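Local coordinates for alpha,alpha-trehalose-phosphate synthase (UDP-forming) (Burkholderia multivorans, PDB 5UOF), which belongs to glycosyltransferase family 20 and probably works as a GT-B enzyme built of two Rossmann-like domains, at residues V392-E397 with G407-N412; Y238-A243 with R444-D449; G114-N119 with L143-H148; Q110-Y115 with D180-F185. All coordinates share one frame; numbering follows the deposited sequence.

Contact 1. Residues V392-E397 with G407-N412; sequences VLVLSE and GALLVN
Three parallel bridges, Val-394 with Leu-409, Leu-395 with Leu-410 and Ser-396 with Val-411, add strand 409-411 to the outer side of strand 392-396 in the six-stranded parallel sheet of the C-terminal Rossmann-like domain. The two short axes lie 4.6 Å apart and 25° from parallel. Four backbone bonds, each 2.9 Å, alternate across the pair: Leu-409 N to Leu-393 O, Leu-395 N to Leu-409 O, Val-411 N to Leu-395 O, and Glu-397 N to Val-411 O. On one face Val-394 CG1 meets Val-411 CG2 at 4.0 Å, and helix 416-428 packs on Val-411. On the other, Leu-395 and Leu-410 run side by side with their CD2 atoms 4.0 Å apart, while Ala-408 CB comes 3.7 Å from Leu-395 CB; helix 376-384 packs on Leu-393 and Leu-395. A water bridges Leu-393 N and Gly-407 O. At the far end Glu-397 OE2 lies 3.5 Å from Asn-412 CB and accepts from another water at 2.6 Å; its OE1 forms a salt bridge with Arg-174 of the second subunit, whose backbone O accepts from Asn-412 ND2. The apolar faces thus give way to a polar end that ties the sheet edge to the dimer partner.

Contact 2. Residues Y238-A243 with R444-D449; sequences YPDAIA and RLRAND. With EDO (1,2-ethanediol), chain G.
Pro-239, in the first turn of helix 239-248, packs against Leu-445 and Arg-446 in the last turn of helix 431-447, a helix-start to helix-end junction consistent with the region where a GT-B chain passes between its two domains. The pyrrolidine ring points at the other segment: its CG lies 4.0 Å from Leu-445 CB and 3.9 Å from Arg-446 CG, and its CD faces Asp-449 CB. Outside this apolar centre, Asp-240 and Arg-446, both exposed at the edge of the contact, form a salt bridge. The arginine chain is extended from CG to NE. Its guanidinium is engaged side-on, NE (3.1 Å) and NH2 (3.2 Å) both gripping the single atom Asp-240 OD1. That oxygen lies within 4° of the guanidinium plane. NE meets its syn lone pair, whereas NH2 reaches it on the syn side but 30° out of the carboxylate plane; the two groups are turned 67° from each other. Beside the proline, Asp-449 CG sits 4.1 Å from Tyr-238 CE1, approaching the ring obliquely. A 1,2-ethanediol, probably from the crystallisation liquor, occupies the turn after the helix: its O2 donates to Arg-446 O (2.7 Å) and accepts from Asp-449 N (2.9 Å), while its O1 donates to Asp-449 OD2. Asp-449 is also the N-cap of helix 450-472, with OD1 bonded to Ser-451 OG, and Tyr-238 OH reaches Arg-454 in that helix. Helix 376-384 also touches the junction, meeting Pro-239 through Ala-383 and Leu-445 through Lys-379.

Contact 3. Residues G114-N119 with L143-H148; sequences GYLRVN and LLPFAH. With EDO (1,2-ethanediol), chain I.
Tyr-115, Leu-116 and Asn-119, on one side of helix 109-127, close around Pro-145, the third residue of a type I turn from Leu-143 to Phe-146 and the N-cap of helix 146-152. The contact across the segments is van der Waals packing, with no direct hydrogen bond between them. Pro-145 CG lies 3.5 Å from Tyr-115 CE2, and its CD is 3.3 Å from Tyr-115 OH; the proline and tyrosine side chains cross at about a right angle. In Tyr-115 chi1 of 174° puts CG anti to the backbone N, and the far part of the ring reaches Pro-145. Leu-116 CD2 completes the grip at Pro-145 CG. Asn-119 crosses the proline as well, with OD1 3.5 Å from Pro-145 CD and 3.4 Å from Leu-143 CA, and the same oxygen stands in the plane of the Phe-146 ring, at its edge.

Hydrogen bonds hold Asn-119 ND2 and Tyr-115 OH. ND2 donates to Tyr-115 O (3.0 Å) from above the carbonyl plane, Asn-119 N reaching that oxygen from the opposite face; ND2 also bonds His-142 O. Tyr-115 OH is bonded to Tyr-141 O. A 1,2-ethanediol, probably from the crystallisation liquor, links the segments indirectly: its O1 donates to Leu-116 O (2.8 Å), and its O2 pairs with His-148 ND1 (2.9 Å) in the imidazole plane.

Chemically, the turn carries its own bond, Phe-146 N to Leu-143 O, and packs on the helix mainly through its proline, while the carbonyls of Tyr-141 and His-142 hold the tyrosine and asparagine there.

Contact 4. Residues Q110-Y115 with D180-F185; sequences QEYAGY and DELVKF
Tyr-112 spans the gap to Glu-181, Leu-182 and Phe-185, joining helix 109-127 to helix 179-186 in the N-terminal Rossmann-like domain. The short helix axes run almost parallel, 8° apart, but are separated by 13.5 Å, and the closest CA pair, Tyr-112 and Leu-182, is 10.8 Å apart. The backbones therefore do not meet, and long side chains carry the contact, which buries a modest 168 Å² in all.

The looser part is apolar. Leu-182 CD2 lies 4.2 Å from Tyr-112 CE1 and from Tyr-115 CE2, near the plane of each ring. Phe-89 meets both tyrosine rings, and Leu-94 of helix 89-98 touches Leu-182.

The tight part lies around the phenol tip. Tyr-112 CG is anti to the backbone N (chi1 -180°), and the side chain runs toward the other helix until OH ends 3.6 Å from Phe-185 CE2. The chain of Glu-181, at the partly exposed rim, lies against the hydroxyl as well, with CG 3.6 Å from Tyr-112 OH. To this packing a bond is added: Tyr-112 OH donates to Glu-181 OE2 at 2.7 Å. The acceptor lies at the edge of the phenol ring, near its plane, whereas the hydroxyl oxygen approaches from above the carboxylate, 37° out of its plane.

In the fold
From the N terminus, contacts 4 and 3 open together on helix 109-127 and share Gly-114 and Tyr-115. Contact 3 closes first, at 143-148, and contact 4 closes later, at 180-185; their centres are 7 Å apart, and Phe-185 touches Leu-116, Leu-144 and His-148. Together they tie helices 109-127, 146-152 and 179-186 together in the N-terminal domain. Contact 2 then opens at 238-243 and closes about 200 residues later at 444-449, joining helix 239-248 to the end of helix 431-447, probably near both ends of the C-terminal domain. Contact 1, a short closure between neighbouring strands, falls within that span, its centre 19 Å from that of contact 2. Neither crosses the first pair, which lies on the opposite side of the chain's centre.

Contact 1. Residues V392-E397 with G407-N412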
loop_
_atom_site.group_PDB
_atom_site.type_symbol
_atom_site.label_atom_id
_atom_site.label_comp_id
_atom_site.label_asym_id
_atom_site.label_seq_id
_atom_site.Cartn_x
_atom_site.Cartn_y
_atom_site.Cartn_z
ATOM N N VAL A 392 24.890 9.559 15.730
ATOM C CA VAL A 392 24.411 8.356 15.057
ATOM C C VAL A 392 23.049 8.648 14.453
ATOM O O VAL A 392 22.174 9.200 15.131
ATOM C CB VAL A 392 24.297 7.172 16.030
ATOM C CG1 VAL A 392 23.695 5.952 15.314
ATOM C CG2 VAL A 392 25.653 6.851 16.638
ATOM N N LEU A 393 22.868 8.273 13.190
ATOM C CA LEU A 393 21.587 8.450 12.518
ATOM C C LEU A 393 20.775 7.170 12.640
ATOM O O LEU A 393 21.233 6.103 12.220
ATOM C CB LEU A 393 21.788 8.801 11.047
ATOM C CG LEU A 393 20.529 8.867 10.170
ATOM C CD1 LEU A 393 19.647 10.023 10.602
ATOM C CD2 LEU A 393 20.935 9.015 8.719
ATOM N N VAL A 394 19.570 7.290 13.193
ATOM C CA VAL A 394 18.584 6.211 13.204
ATOM C C VAL A 394 17.576 6.548 12.120
ATOM O O VAL A 394 16.934 7.603 12.179
ATOM C CB VAL A 394 17.899 6.086 14.572
ATOM C CG1 VAL A 394 16.814 5.025 14.518
ATOM C CG2 VAL A 394 18.929 5.715 15.649
ATOM N N LEU A 395 17.447 5.671 11.124
ATOM C CA LEU A 395 16.798 6.034 9.861
ATOM C C LEU A 395 15.791 4.972 9.456
ATOM O O LEU A 395 16.106 3.781 9.475
ATOM C CB LEU A 395 17.840 6.201 8.745
ATOM C CG LEU A 395 17.323 6.590 7.354
ATOM C CD1 LEU A 395 16.616 7.917 7.403
ATOM C CD2 LEU A 395 18.473 6.661 6.349
ATOM N N SER A 396 14.598 5.410 9.043
ATOM C CA SER A 396 13.581 4.492 8.538
ATOM C C SER A 396 13.998 3.878 7.208
ATOM O O SER A 396 14.448 4.580 6.297
ATOM C CB SER A 396 12.262 5.236 8.336
ATOM O OG SER A 396 11.349 4.451 7.575
ATOM N N GLU A 397 13.795 2.565 7.079
ATOM C CA GLU A 397 14.059 1.884 5.819
ATOM C C GLU A 397 13.109 2.306 4.707
ATOM O O GLU A 397 13.333 1.920 3.559
ATOM C CB GLU A 397 13.961 0.371 5.999
ATOM C CG GLU A 397 12.600 -0.109 6.420
ATOM C CD GLU A 397 12.545 -1.622 6.439
ATOM O OE1 GLU A 397 12.283 -2.228 5.378
ATOM O OE2 GLU A 397 12.802 -2.200 7.511
ATOM N N GLY A 407 25.401 3.699 6.569
ATOM C CA GLY A 407 25.934 3.742 7.921
ATOM C C GLY A 407 24.914 4.085 8.984
ATOM O O GLY A 407 25.230 4.052 10.174
ATOM N N ALA A 408 23.694 4.447 8.590
ATOM C CA ALA A 408 22.639 4.639 9.573
ATOM C C ALA A 408 22.276 3.314 10.222
ATOM O O ALA A 408 22.490 2.243 9.654
ATOM C CB ALA A 408 21.385 5.235 8.923
ATOM N N LEU A 409 21.753 3.402 11.443
ATOM C CA LEU A 409 21.012 2.291 12.035
ATOM C C LEU A 409 19.646 2.317 11.376
ATOM O O LEU A 409 18.821 3.180 11.681
ATOM C CB LEU A 409 20.917 2.434 13.552
ATOM C CG LEU A 409 22.197 2.227 14.371
ATOM C CD1 LEU A 409 21.902 2.374 15.868
ATOM C CD2 LEU A 409 22.818 0.837 14.100
ATOM N N LEU A 410 19.412 1.386 10.449
ATOM C CA LEU A 410 18.154 1.338 9.709
ATOM C C LEU A 410 17.106 0.581 10.507
ATOM O O LEU A 410 17.383 -0.501 11.035
ATOM C CB LEU A 410 18.354 0.659 8.358
ATOM C CG LEU A 410 19.341 1.408 7.465
ATOM C CD1 LEU A 410 19.826 0.513 6.333
ATOM C CD2 LEU A 410 18.687 2.687 6.922
ATOM N N VAL A 411 15.890 1.130 10.569
ATOM C CA VAL A 411 14.828 0.503 11.349
ATOM C C VAL A 411 13.517 0.510 10.571
ATOM O O VAL A 411 13.299 1.305 9.649
ATOM C CB VAL A 411 14.619 1.188 12.714
ATOM C CG1 VAL A 411 15.885 1.083 13.549
ATOM C CG2 VAL A 411 14.223 2.645 12.522
ATOM N N ASN A 412 12.641 -0.390 10.973
ATOM C CA ASN A 412 11.276 -0.407 10.485
ATOM C C ASN A 412 10.420 0.325 11.508
ATOM O O ASN A 412 10.253 -0.177 12.629
ATOM C CB ASN A 412 10.801 -1.852 10.304
ATOM C CG ASN A 412 9.419 -1.946 9.667
ATOM O OD1 ASN A 412 8.573 -1.088 9.881
ATOM N ND2 ASN A 412 9.181 -3.013 8.901
HETATM O O HOH W 1 25.150 6.610 11.897
HETATM O O HOH W 2 12.000 -4.604 7.939
#

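Contact 2. Residues Y238-A243 with R444-D449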
loop_
_atom_site.group_PDB
_atom_site.type_symbol
_atom_site.label_atom_id
_atom_site.label_comp_id
_atom_site.label_asym_id
_atom_site.label_seq_id
_atom_site.Cartn_x
_atom_site.Cartn_y
_atom_site.Cartn_z
ATOM N N TYR A 238 24.805 19.838 0.173
ATOM C CA TYR A 238 26.216 20.217 0.111
ATOM C C TYR A 238 26.811 19.993 1.493
ATOM O O TYR A 238 26.762 20.884 2.351
ATOM C CB TYR A 238 26.398 21.670 -0.340
ATOM C CG TYR A 238 26.068 21.895 -1.804
ATOM C CD1 TYR A 238 26.820 21.292 -2.804
ATOM C CD2 TYR A 238 25.030 22.735 -2.180
ATOM C CE1 TYR A 238 26.536 21.505 -4.150
ATOM C CE2 TYR A 238 24.738 22.952 -3.517
ATOM C CZ TYR A 238 25.495 22.336 -4.499
ATOM O OH TYR A 238 25.221 22.553 -5.840
ATOM N N PRO A 239 27.365 18.808 1.765
ATOM C CA PRO A 239 27.674 18.460 3.159
ATOM C C PRO A 239 28.755 19.324 3.777
ATOM O O PRO A 239 28.661 19.638 4.970
ATOM C CB PRO A 239 28.091 16.981 3.072
ATOM C CG PRO A 239 28.481 16.771 1.646
ATOM C CD PRO A 239 27.633 17.702 0.834
ATOM N N ASP A 240 29.773 19.728 3.007
ATOM C CA ASP A 240 30.815 20.579 3.575
ATOM C C ASP A 240 30.261 21.953 3.938
ATOM O O ASP A 240 30.642 22.535 4.961
ATOM C CB ASP A 240 31.990 20.698 2.602
ATOM C CG ASP A 240 32.651 19.351 2.304
ATOM O OD1 ASP A 240 32.455 18.388 3.078
ATOM O OD2 ASP A 240 33.384 19.261 1.293
ATOM N N ALA A 241 29.331 22.470 3.131
ATOM C CA ALA A 241 28.714 23.757 3.434
ATOM C C ALA A 241 27.851 23.681 4.686
ATOM O O ALA A 241 27.841 24.617 5.494
ATOM C CB ALA A 241 27.887 24.236 2.239
ATOM N N ILE A 242 27.117 22.575 4.863
ATOM C CA ILE A 242 26.318 22.397 6.071
ATOM C C ILE A 242 27.211 22.339 7.302
ATOM O O ILE A 242 26.922 22.968 8.328
ATOM C CB ILE A 242 25.435 21.142 5.928
ATOM C CG1 ILE A 242 24.326 21.422 4.902
ATOM C CG2 ILE A 242 24.861 20.723 7.274
ATOM C CD1 ILE A 242 23.554 20.197 4.451
ATOM N N ALA A 243 28.314 21.590 7.225
ATOM C CA ALA A 243 29.186 21.463 8.389
ATOM C C ALA A 243 29.764 22.815 8.782
ATOM O O ALA A 243 29.831 23.154 9.971
ATOM C CB ALA A 243 30.306 20.464 8.106
ATOM N N ARG A 444 29.248 8.907 1.002
ATOM C CA ARG A 444 28.117 8.844 0.078
ATOM C C ARG A 444 27.538 10.231 -0.183
ATOM O O ARG A 444 27.192 10.565 -1.326
ATOM C CB ARG A 444 27.038 7.903 0.630
ATOM C CG ARG A 444 27.461 6.429 0.752
ATOM C CD ARG A 444 27.829 5.805 -0.601
ATOM N NE ARG A 444 26.731 5.841 -1.569
ATOM C CZ ARG A 444 25.836 4.870 -1.744
ATOM N NH1 ARG A 444 25.887 3.766 -1.005
ATOM N NH2 ARG A 444 24.882 5.009 -2.662
ATOM N N LEU A 445 27.417 11.058 0.860
ATOM C CA LEU A 445 26.894 12.410 0.647
ATOM C C LEU A 445 27.800 13.203 -0.276
ATOM O O LEU A 445 27.325 13.985 -1.107
ATOM C CB LEU A 445 26.740 13.153 1.971
ATOM C CG LEU A 445 25.736 12.570 2.967
ATOM C CD1 LEU A 445 25.745 13.375 4.255
ATOM C CD2 LEU A 445 24.337 12.576 2.349
ATOM N N ARG A 446 29.117 13.028 -0.133
ATOM C CA ARG A 446 30.042 13.805 -0.950
ATOM C C ARG A 446 30.066 13.331 -2.395
ATOM O O ARG A 446 30.387 14.120 -3.293
ATOM C CB ARG A 446 31.441 13.742 -0.352
ATOM C CG ARG A 446 31.601 14.586 0.903
ATOM C CD ARG A 446 33.007 14.428 1.471
ATOM N NE ARG A 446 33.275 15.402 2.518
ATOM C CZ ARG A 446 34.120 15.203 3.528
ATOM N NH1 ARG A 446 34.773 14.051 3.643
ATOM N NH2 ARG A 446 34.300 16.157 4.433
ATOM N N ALA A 447 29.758 12.060 -2.637
ATOM C CA ALA A 447 29.766 11.512 -3.987
ATOM C C ALA A 447 28.454 11.737 -4.716
ATOM O O ALA A 447 28.393 11.526 -5.930
ATOM C CB ALA A 447 30.079 10.017 -3.962
ATOM N N ASN A 448 27.410 12.149 -4.006
ATOM C CA ASN A 448 26.131 12.499 -4.615
ATOM C C ASN A 448 25.644 13.802 -3.984
ATOM O O ASN A 448 24.577 13.870 -3.372
ATOM C CB ASN A 448 25.101 11.382 -4.435
ATOM C CG ASN A 448 23.772 11.738 -5.043
ATOM O OD1 ASN A 448 23.729 12.419 -6.068
ATOM N ND2 ASN A 448 22.674 11.329 -4.397
ATOM N N ASP A 449 26.446 14.857 -4.113
ATOM C CA ASP A 449 26.004 16.130 -3.568
ATOM C C ASP A 449 24.972 16.757 -4.509
ATOM O O ASP A 449 24.674 16.232 -5.583
ATOM C CB ASP A 449 27.203 17.049 -3.260
ATOM C CG ASP A 449 27.856 17.683 -4.496
ATOM O OD1 ASP A 449 27.281 17.725 -5.592
ATOM O OD2 ASP A 449 28.992 18.180 -4.349
HETATM C C1 EDO G . 30.097 15.975 -7.350
HETATM O O1 EDO G . 30.344 17.108 -6.502
HETATM C C2 EDO G . 30.014 14.700 -6.511
HETATM O O2 EDO G . 29.012 14.835 -5.489
#

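Contact 3. Residues G114-N119 with L143-H148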
loop_
_atom_site.group_PDB
_atom_site.type_symbol
_atom_site.label_atom_id
_atom_site.label_comp_id
_atom_site.label_asym_id
_atom_site.label_seq_id
_atom_site.Cartn_x
_atom_site.Cartn_y
_atom_site.Cartn_z
ATOM N N GLY A 114 -10.538 19.600 -11.724
ATOM C CA GLY A 114 -9.928 20.880 -11.383
ATOM C C GLY A 114 -8.413 20.845 -11.452
ATOM O O GLY A 114 -7.775 21.823 -11.847
ATOM N N TYR A 115 -7.820 19.728 -11.033
ATOM C CA TYR A 115 -6.379 19.502 -11.150
ATOM C C TYR A 115 -5.916 19.582 -12.597
ATOM O O TYR A 115 -4.954 20.298 -12.925
ATOM C CB TYR A 115 -6.094 18.128 -10.554
ATOM C CG TYR A 115 -4.716 17.550 -10.661
ATOM C CD1 TYR A 115 -3.648 18.113 -9.986
ATOM C CD2 TYR A 115 -4.505 16.362 -11.344
ATOM C CE1 TYR A 115 -2.386 17.536 -10.041
ATOM C CE2 TYR A 115 -3.259 15.773 -11.391
ATOM C CZ TYR A 115 -2.200 16.368 -10.737
ATOM O OH TYR A 115 -0.951 15.782 -10.766
ATOM N N LEU A 116 -6.611 18.871 -13.490
ATOM C CA LEU A 116 -6.306 18.991 -14.911
ATOM C C LEU A 116 -6.488 20.426 -15.393
ATOM O O LEU A 116 -5.652 20.948 -16.145
ATOM C CB LEU A 116 -7.183 18.041 -15.724
ATOM C CG LEU A 116 -7.086 16.557 -15.346
ATOM C CD1 LEU A 116 -7.822 15.700 -16.377
ATOM C CD2 LEU A 116 -5.640 16.106 -15.154
ATOM N N ARG A 117 -7.561 21.086 -14.951
ATOM C CA ARG A 117 -7.872 22.424 -15.449
ATOM C C ARG A 117 -6.777 23.420 -15.088
ATOM O O ARG A 117 -6.336 24.205 -15.937
ATOM C CB ARG A 117 -9.221 22.905 -14.907
ATOM C CG ARG A 117 -9.602 24.296 -15.451
ATOM C CD ARG A 117 -10.740 24.947 -14.665
ATOM N NE ARG A 117 -10.330 25.307 -13.307
ATOM C CZ ARG A 117 -9.609 26.386 -12.999
ATOM N NH1 ARG A 117 -9.210 27.226 -13.953
ATOM N NH2 ARG A 117 -9.288 26.629 -11.732
ATOM N N VAL A 118 -6.319 23.406 -13.833
ATOM C CA VAL A 118 -5.322 24.398 -13.440
ATOM C C VAL A 118 -3.980 24.104 -14.089
ATOM O O VAL A 118 -3.235 25.033 -14.425
ATOM C CB VAL A 118 -5.200 24.504 -11.910
ATOM C CG1 VAL A 118 -6.507 25.004 -11.325
ATOM C CG2 VAL A 118 -4.773 23.176 -11.288
ATOM N N ASN A 119 -3.650 22.827 -14.298
ATOM C CA ASN A 119 -2.435 22.523 -15.046
ATOM C C ASN A 119 -2.532 23.058 -16.472
ATOM O O ASN A 119 -1.603 23.706 -16.968
ATOM C CB ASN A 119 -2.166 21.023 -15.047
ATOM C CG ASN A 119 -1.295 20.594 -13.886
ATOM O OD1 ASN A 119 -0.068 20.536 -14.006
ATOM N ND2 ASN A 119 -1.919 20.298 -12.749
ATOM N N LEU A 143 2.185 19.178 -10.472
ATOM C CA LEU A 143 2.338 19.573 -11.870
ATOM C C LEU A 143 2.531 18.367 -12.777
ATOM O O LEU A 143 3.029 18.507 -13.892
ATOM C CB LEU A 143 3.518 20.534 -12.020
ATOM C CG LEU A 143 3.347 21.910 -11.395
ATOM C CD1 LEU A 143 4.698 22.601 -11.211
ATOM C CD2 LEU A 143 2.407 22.737 -12.257
ATOM N N LEU A 144 2.188 17.176 -12.301
ATOM C CA LEU A 144 2.331 15.982 -13.131
ATOM C C LEU A 144 1.725 16.106 -14.533
ATOM O O LEU A 144 2.401 15.724 -15.503
ATOM C CB LEU A 144 1.765 14.797 -12.338
ATOM C CG LEU A 144 2.085 13.413 -12.876
ATOM C CD1 LEU A 144 2.183 12.462 -11.717
ATOM C CD2 LEU A 144 0.986 12.988 -13.836
ATOM N N PRO A 145 0.510 16.629 -14.733
ATOM C CA PRO A 145 -0.044 16.714 -16.093
ATOM C C PRO A 145 0.533 17.836 -16.949
ATOM O O PRO A 145 0.039 18.058 -18.061
ATOM C CB PRO A 145 -1.547 16.955 -15.849
ATOM C CG PRO A 145 -1.778 16.757 -14.384
ATOM C CD PRO A 145 -0.474 17.067 -13.727
ATOM N N PHE A 146 1.572 18.533 -16.489
ATOM C CA PHE A 146 1.972 19.784 -17.137
ATOM C C PHE A 146 2.512 19.547 -18.549
ATOM O O PHE A 146 2.161 20.282 -19.481
ATOM C CB PHE A 146 3.004 20.504 -16.268
ATOM C CG PHE A 146 3.192 21.962 -16.623
ATOM C CD1 PHE A 146 2.332 22.933 -16.123
ATOM C CD2 PHE A 146 4.250 22.360 -17.421
ATOM C CE1 PHE A 146 2.517 24.276 -16.431
ATOM C CE2 PHE A 146 4.443 23.696 -17.727
ATOM C CZ PHE A 146 3.577 24.654 -17.230
ATOM N N ALA A 147 3.389 18.547 -18.729
ATOM C CA ALA A 147 3.909 18.259 -20.067
ATOM C C ALA A 147 2.800 17.876 -21.029
ATOM O O ALA A 147 2.810 18.300 -22.187
ATOM C CB ALA A 147 4.943 17.142 -20.033
ATOM N N HIS A 148 1.849 17.057 -20.582
ATOM C CA HIS A 148 0.773 16.650 -21.478
ATOM C C HIS A 148 -0.006 17.867 -21.964
ATOM O O HIS A 148 -0.339 17.968 -23.150
ATOM C CB HIS A 148 -0.141 15.641 -20.771
ATOM C CG HIS A 148 -1.202 15.082 -21.663
ATOM N ND1 HIS A 148 -2.465 15.627 -21.748
ATOM C CD2 HIS A 148 -1.171 14.060 -22.550
ATOM C CE1 HIS A 148 -3.176 14.947 -22.627
ATOM N NE2 HIS A 148 -2.414 13.993 -23.132
HETATM C C1 EDO I . -3.615 18.702 -18.179
HETATM O O1 EDO I . -4.890 19.335 -18.261
HETATM C C2 EDO I . -3.570 17.529 -19.142
HETATM O O2 EDO I . -3.477 17.992 -20.495
#

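Contact 4. Residues Q110-Y115 with D180-F185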
loop_
_atom_site.group_PDB
_atom_site.type_symbol
_atom_site.label_atom_id
_atom_site.label_comp_id
_atom_site.label_asym_id
_atom_site.label_seq_id
_atom_site.Cartn_x
_atom_site.Cartn_y
_atom_site.Cartn_z
ATOM N N GLN A 110 -14.739 15.872 -9.422
ATOM C CA GLN A 110 -14.658 17.290 -9.752
ATOM C C GLN A 110 -13.313 17.868 -9.339
ATOM O O GLN A 110 -12.773 18.734 -10.038
ATOM C CB GLN A 110 -15.807 18.064 -9.105
ATOM C CG GLN A 110 -17.190 17.582 -9.511
ATOM C CD GLN A 110 -17.296 17.258 -10.992
ATOM O OE1 GLN A 110 -16.935 18.070 -11.848
ATOM N NE2 GLN A 110 -17.793 16.061 -11.300
ATOM N N GLU A 111 -12.751 17.395 -8.225
ATOM C CA GLU A 111 -11.407 17.828 -7.845
ATOM C C GLU A 111 -10.379 17.395 -8.880
ATOM O O GLU A 111 -9.470 18.158 -9.221
ATOM C CB GLU A 111 -11.033 17.282 -6.463
ATOM C CG GLU A 111 -11.811 17.923 -5.333
ATOM C CD GLU A 111 -11.362 17.442 -3.964
ATOM O OE1 GLU A 111 -11.728 18.082 -2.956
ATOM O OE2 GLU A 111 -10.633 16.438 -3.902
ATOM N N TYR A 112 -10.514 16.174 -9.403
ATOM C CA TYR A 112 -9.585 15.715 -10.428
ATOM C C TYR A 112 -9.701 16.563 -11.687
ATOM O O TYR A 112 -8.682 16.952 -12.274
ATOM C CB TYR A 112 -9.826 14.229 -10.735
ATOM C CG TYR A 112 -8.883 13.687 -11.786
ATOM C CD1 TYR A 112 -7.500 13.793 -11.625
ATOM C CD2 TYR A 112 -9.364 13.077 -12.935
ATOM C CE1 TYR A 112 -6.633 13.317 -12.591
ATOM C CE2 TYR A 112 -8.496 12.593 -13.912
ATOM C CZ TYR A 112 -7.135 12.719 -13.728
ATOM O OH TYR A 112 -6.280 12.232 -14.683
ATOM N N ALA A 113 -10.931 16.869 -12.115
ATOM C CA ALA A 113 -11.103 17.777 -13.247
ATOM C C ALA A 113 -10.443 19.121 -12.968
ATOM O O ALA A 113 -9.848 19.728 -13.869
ATOM C CB ALA A 113 -12.587 17.972 -13.564
ATOM N N GLY A 114 -10.538 19.600 -11.724
ATOM C CA GLY A 114 -9.928 20.880 -11.383
ATOM C C GLY A 114 -8.413 20.845 -11.452
ATOM O O GLY A 114 -7.775 21.823 -11.847
ATOM N N TYR A 115 -7.820 19.728 -11.033
ATOM C CA TYR A 115 -6.379 19.502 -11.150
ATOM C C TYR A 115 -5.916 19.582 -12.597
ATOM O O TYR A 115 -4.954 20.298 -12.925
ATOM C CB TYR A 115 -6.094 18.128 -10.554
ATOM C CG TYR A 115 -4.716 17.550 -10.661
ATOM C CD1 TYR A 115 -3.648 18.113 -9.986
ATOM C CD2 TYR A 115 -4.505 16.362 -11.344
ATOM C CE1 TYR A 115 -2.386 17.536 -10.041
ATOM C CE2 TYR A 115 -3.259 15.773 -11.391
ATOM C CZ TYR A 115 -2.200 16.368 -10.737
ATOM O OH TYR A 115 -0.951 15.782 -10.766
ATOM N N ASP A 180 -4.302 5.208 -14.818
ATOM C CA ASP A 180 -3.884 5.025 -16.207
ATOM C C ASP A 180 -3.639 6.364 -16.893
ATOM O O ASP A 180 -2.653 6.524 -17.623
ATOM C CB ASP A 180 -4.922 4.218 -16.989
ATOM C CG ASP A 180 -4.556 4.077 -18.466
ATOM O OD1 ASP A 180 -3.665 3.260 -18.783
ATOM O OD2 ASP A 180 -5.143 4.796 -19.311
ATOM N N GLU A 181 -4.517 7.341 -16.663
ATOM C CA GLU A 181 -4.336 8.649 -17.288
ATOM C C GLU A 181 -3.125 9.379 -16.712
ATOM O O GLU A 181 -2.416 10.087 -17.442
ATOM C CB GLU A 181 -5.604 9.481 -17.117
ATOM C CG GLU A 181 -5.591 10.790 -17.894
ATOM C CD GLU A 181 -6.951 11.452 -17.942
ATOM O OE1 GLU A 181 -7.364 11.891 -19.039
ATOM O OE2 GLU A 181 -7.606 11.538 -16.886
ATOM N N LEU A 182 -2.880 9.234 -15.405
ATOM C CA LEU A 182 -1.697 9.853 -14.813
ATOM C C LEU A 182 -0.427 9.307 -15.442
ATOM O O LEU A 182 0.516 10.063 -15.717
ATOM C CB LEU A 182 -1.671 9.635 -13.305
ATOM C CG LEU A 182 -2.791 10.331 -12.530
ATOM C CD1 LEU A 182 -2.687 9.992 -11.079
ATOM C CD2 LEU A 182 -2.731 11.834 -12.723
ATOM N N VAL A 183 -0.375 7.992 -15.665
ATOM C CA VAL A 183 0.822 7.411 -16.262
ATOM C C VAL A 183 0.969 7.867 -17.712
ATOM O O VAL A 183 2.084 8.141 -18.176
ATOM C CB VAL A 183 0.795 5.878 -16.115
ATOM C CG1 VAL A 183 1.843 5.241 -17.001
ATOM C CG2 VAL A 183 1.022 5.482 -14.644
ATOM N N LYS A 184 -0.148 8.000 -18.439
ATOM C CA LYS A 184 -0.084 8.620 -19.764
ATOM C C LYS A 184 0.517 10.024 -19.694
ATOM O O LYS A 184 1.365 10.385 -20.519
ATOM C CB LYS A 184 -1.473 8.669 -20.404
ATOM C CG LYS A 184 -1.465 9.302 -21.802
ATOM C CD LYS A 184 -2.872 9.373 -22.412
ATOM C CE LYS A 184 -3.767 10.301 -21.611
ATOM N NZ LYS A 184 -5.110 10.479 -22.232
ATOM N N PHE A 185 0.087 10.832 -18.719
ATOM C CA PHE A 185 0.671 12.162 -18.539
ATOM C C PHE A 185 2.175 12.081 -18.325
ATOM O O PHE A 185 2.943 12.884 -18.882
ATOM C CB PHE A 185 0.031 12.866 -17.347
ATOM C CG PHE A 185 -1.425 13.185 -17.530
ATOM C CD1 PHE A 185 -1.986 13.286 -18.794
ATOM C CD2 PHE A 185 -2.224 13.417 -16.422
ATOM C CE1 PHE A 185 -3.327 13.594 -18.950
ATOM C CE2 PHE A 185 -3.567 13.721 -16.570
ATOM C CZ PHE A 185 -4.118 13.810 -17.832
#